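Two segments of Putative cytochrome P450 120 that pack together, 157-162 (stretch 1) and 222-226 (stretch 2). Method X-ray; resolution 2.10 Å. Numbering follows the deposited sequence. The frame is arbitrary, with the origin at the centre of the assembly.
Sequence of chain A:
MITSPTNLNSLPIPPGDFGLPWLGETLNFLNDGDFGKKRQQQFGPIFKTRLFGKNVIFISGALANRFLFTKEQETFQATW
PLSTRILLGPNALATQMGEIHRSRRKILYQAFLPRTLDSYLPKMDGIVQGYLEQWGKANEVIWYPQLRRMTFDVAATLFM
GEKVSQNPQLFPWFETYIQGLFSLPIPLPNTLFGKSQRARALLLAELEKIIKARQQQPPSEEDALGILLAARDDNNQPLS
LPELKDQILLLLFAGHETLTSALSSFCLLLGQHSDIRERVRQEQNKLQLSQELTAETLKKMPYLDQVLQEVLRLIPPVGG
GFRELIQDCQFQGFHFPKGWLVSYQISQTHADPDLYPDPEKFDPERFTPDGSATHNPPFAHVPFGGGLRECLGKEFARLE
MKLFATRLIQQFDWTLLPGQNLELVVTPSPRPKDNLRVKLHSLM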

ATOM      1  N   THR A 157       4.668  16.539  -2.666  1.00 26.36           N
ATOM      2  CA  THR A 157       4.170  17.832  -2.190  1.00 27.43           C
ATOM      3  C   THR A 157       3.901  17.882  -0.688  1.00 27.82           C
ATOM      4  O   THR A 157       4.424  18.759  -0.002  1.00 28.32           O
ATOM      5  CB  THR A 157       2.907  18.270  -2.970  1.00 27.02           C
ATOM      6  OG1 THR A 157       3.256  18.440  -4.344  1.00 26.52           O
ATOM      7  CG2 THR A 157       2.318  19.588  -2.431  1.00 27.81           C
ATOM      8  N   LEU A 158       3.095  16.951  -0.188  1.00 28.30           N
ATOM      9  CA  LEU A 158       2.652  17.000   1.207  1.00 28.83           C
ATOM     10  C   LEU A 158       3.701  16.541   2.223  1.00 29.52           C
ATOM     11  O   LEU A 158       3.658  16.959   3.386  1.00 29.19           O
ATOM     12  CB  LEU A 158       1.349  16.213   1.397  1.00 28.65           C
ATOM     13  CG  LEU A 158       0.079  16.787   0.756  1.00 28.65           C
ATOM     14  CD1 LEU A 158      -1.023  15.770   0.873  1.00 29.17           C
ATOM     15  CD2 LEU A 158      -0.353  18.113   1.407  1.00 28.20           C
ATOM     16  N   PHE A 159       4.637  15.692   1.791  1.00 30.21           N
ATOM     17  CA  PHE A 159       5.668  15.169   2.694  1.00 31.20           C
ATOM     18  C   PHE A 159       6.966  15.981   2.679  1.00 32.40           C
ATOM     19  O   PHE A 159       7.706  15.986   3.657  1.00 32.32           O
ATOM     20  CB  PHE A 159       5.973  13.686   2.421  1.00 30.21           C
ATOM     21  CG  PHE A 159       4.781  12.770   2.562  1.00 29.03           C
ATOM     22  CD1 PHE A 159       3.705  13.103   3.382  1.00 27.51           C
ATOM     23  CD2 PHE A 159       4.745  11.556   1.880  1.00 27.88           C
ATOM     24  CE1 PHE A 159       2.619  12.253   3.511  1.00 27.60           C
ATOM     25  CE2 PHE A 159       3.657  10.700   2.005  1.00 27.52           C
ATOM     26  CZ  PHE A 159       2.590  11.049   2.820  1.00 27.21           C
ATOM     27  N   MET A 160       7.234  16.656   1.566  1.00 34.31           N
ATOM     28  CA  MET A 160       8.464  17.419   1.414  1.00 35.91           C
ATOM     29  C   MET A 160       8.257  18.925   1.209  1.00 37.60           C
ATOM     30  O   MET A 160       8.911  19.729   1.874  1.00 38.24           O
ATOM     31  CB  MET A 160       9.316  16.825   0.287  1.00 36.21           C
ATOM     32  CG  MET A 160       9.948  15.474   0.647  1.00 35.82           C
ATOM     33  SD  MET A 160      11.168  14.964  -0.563  1.00 34.72           S
ATOM     34  CE  MET A 160      10.120  14.739  -2.005  1.00 34.67           C
ATOM     35  N   GLY A 161       7.351  19.301   0.308  1.00 39.44           N
ATOM     36  CA  GLY A 161       7.124  20.715  -0.045  1.00 41.29           C
ATOM     37  C   GLY A 161       6.887  20.926  -1.536  1.00 42.96           C
ATOM     38  O   GLY A 161       7.262  20.079  -2.359  1.00 42.98           O
ATOM     39  N   GLU A 162       6.275  22.067  -1.879  1.00 44.39           N
ATOM     40  CA  GLU A 162       5.798  22.353  -3.246  1.00 45.68           C
ATOM     41  C   GLU A 162       6.897  22.530  -4.311  1.00 46.61           C
ATOM     42  O   GLU A 162       6.795  21.959  -5.401  1.00 46.88           O
ATOM     43  CB  GLU A 162       4.832  23.554  -3.247  1.00 45.50           C
ATOM     44  N   GLU A 222       4.771  21.533   9.290  1.00 40.96           N
ATOM     45  CA  GLU A 222       3.620  21.509   8.384  1.00 40.25           C
ATOM     46  C   GLU A 222       3.491  20.155   7.687  1.00 39.50           C
ATOM     47  O   GLU A 222       2.370  19.656   7.479  1.00 39.82           O
ATOM     48  CB  GLU A 222       3.720  22.645   7.352  1.00 40.22           C
ATOM     49  N   ASP A 223       4.648  19.570   7.366  1.00 38.31           N
ATOM     50  CA  ASP A 223       4.758  18.323   6.605  1.00 36.93           C
ATOM     51  C   ASP A 223       5.553  17.226   7.332  1.00 36.29           C
ATOM     52  O   ASP A 223       6.043  17.429   8.452  1.00 35.77           O
ATOM     53  CB  ASP A 223       5.387  18.607   5.230  1.00 36.97           C
ATOM     54  CG  ASP A 223       6.797  19.192   5.322  1.00 36.39           C
ATOM     55  OD1 ASP A 223       7.315  19.415   6.434  1.00 35.02           O
ATOM     56  OD2 ASP A 223       7.398  19.424   4.253  1.00 37.20           O
ATOM     57  N   ALA A 224       5.692  16.074   6.667  1.00 35.13           N
ATOM     58  CA  ALA A 224       6.385  14.911   7.216  1.00 33.89           C
ATOM     59  C   ALA A 224       7.881  15.144   7.448  1.00 33.24           C
ATOM     60  O   ALA A 224       8.402  14.766   8.497  1.00 32.93           O
ATOM     61  CB  ALA A 224       6.155  13.682   6.333  1.00 33.76           C
ATOM     62  N   LEU A 225       8.559  15.763   6.482  1.00 32.60           N
ATOM     63  CA  LEU A 225      10.000  16.048   6.590  1.00 32.48           C
ATOM     64  C   LEU A 225      10.336  16.970   7.773  1.00 31.86           C
ATOM     65  O   LEU A 225      11.289  16.721   8.515  1.00 31.32           O
ATOM     66  CB  LEU A 225      10.539  16.631   5.271  1.00 32.74           C
ATOM     67  CG  LEU A 225      12.044  16.931   5.188  1.00 33.17           C
ATOM     68  CD1 LEU A 225      12.907  15.686   5.460  1.00 33.97           C
ATOM     69  CD2 LEU A 225      12.424  17.569   3.854  1.00 32.85           C
ATOM     70  N   GLY A 226       9.540  18.025   7.935  1.00 31.37           N
ATOM     71  CA  GLY A 226       9.632  18.921   9.092  1.00 31.09           C
ATOM     72  C   GLY A 226       9.418  18.205  10.409  1.00 30.62           C
ATOM     73  O   GLY A 226      10.184  18.399  11.351  1.00 30.70           O
TER

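The end of one helix meets the start of another in a small, mostly backbone-mediated contact, held by a single hydrogen bond between the stretches and supported by one apolar side-chain touch. Touching residues are at least 62 positions apart in sequence, and together the segments bury 240 Å². Their backbones come nearest at Phe159 and Ala224, whose CA atoms are 4.6 Å apart; Met160 CA and Leu225 CA follow at 5.6 Å.

The hydrogen bond runs from Leu225 N to Phe159 O, 3.0 Å apart with an N-H...O angle of 153°. Its setting is favourable at both ends. Amides in the first turn of a helix have no preceding turn to supply carbonyl partners, and carbonyls in a last turn lack following amides; here one such amide and one such carbonyl are paired across the contact. Ala224 N also lies near Phe159 O, at 3.6 Å, but is not hydrogen-bonded to it.

Asp223 occupies the N-cap position of the second helix. Its OD1 accepts from Gly226 N at 3.0 Å, with an angle of 151°, a capping bond that satisfies another free amide of the first turn. Chi1 is in the p well at 61°, which places OD1 within reach of the amide three residues ahead. The same residue presses against the first stretch: its CA-to-CB bond points toward it, and Asp223 CB sits 3.0 Å from Leu158 O, a tight van der Waals approach. Asp223 OD2 lies just 2.8 Å from Met160 O, yet both atoms would be acceptors, so this is a close approach and not a hydrogen bond. OD2 is hydrogen-bonded elsewhere in the structure.

Apolar packing is modest. Phe159 directs its CA-to-CB bond away overall, but its ring still reaches the partner, with Phe159 CD1 3.9 Å from Ala224 CB. The methyl meets the ring obliquely. Ala224 points its CA-to-CB bond toward the first stretch, and its small side chain fits beside the aromatic ring while the backbones remain close. The CA-to-CB bond of Leu225 also points toward the first stretch; Leu225 CB lies 3.3 Å from Phe159 O, beside the hydrogen bond, and 4.5 Å from Met160 CA. Met160 itself directs its CA-to-CB bond away, though Met160 CG still comes to 4.6 Å from Leu225 CD2.

The two glycines have different settings. Gly161 is the first residue to leave helical geometry after the helix, with phi/psi of 140/160. At these angles a CB would be jammed against the carbonyl oxygen of Met160, so the backbone alone calls for glycine; Gly161 N is 3.9 Å from Asp223 OD2. Gly226 has helical angles and does not touch the first stretch, but an ideal CB there would clash with Asp223 OD1 at 2.9 Å, the very oxygen that caps its amide.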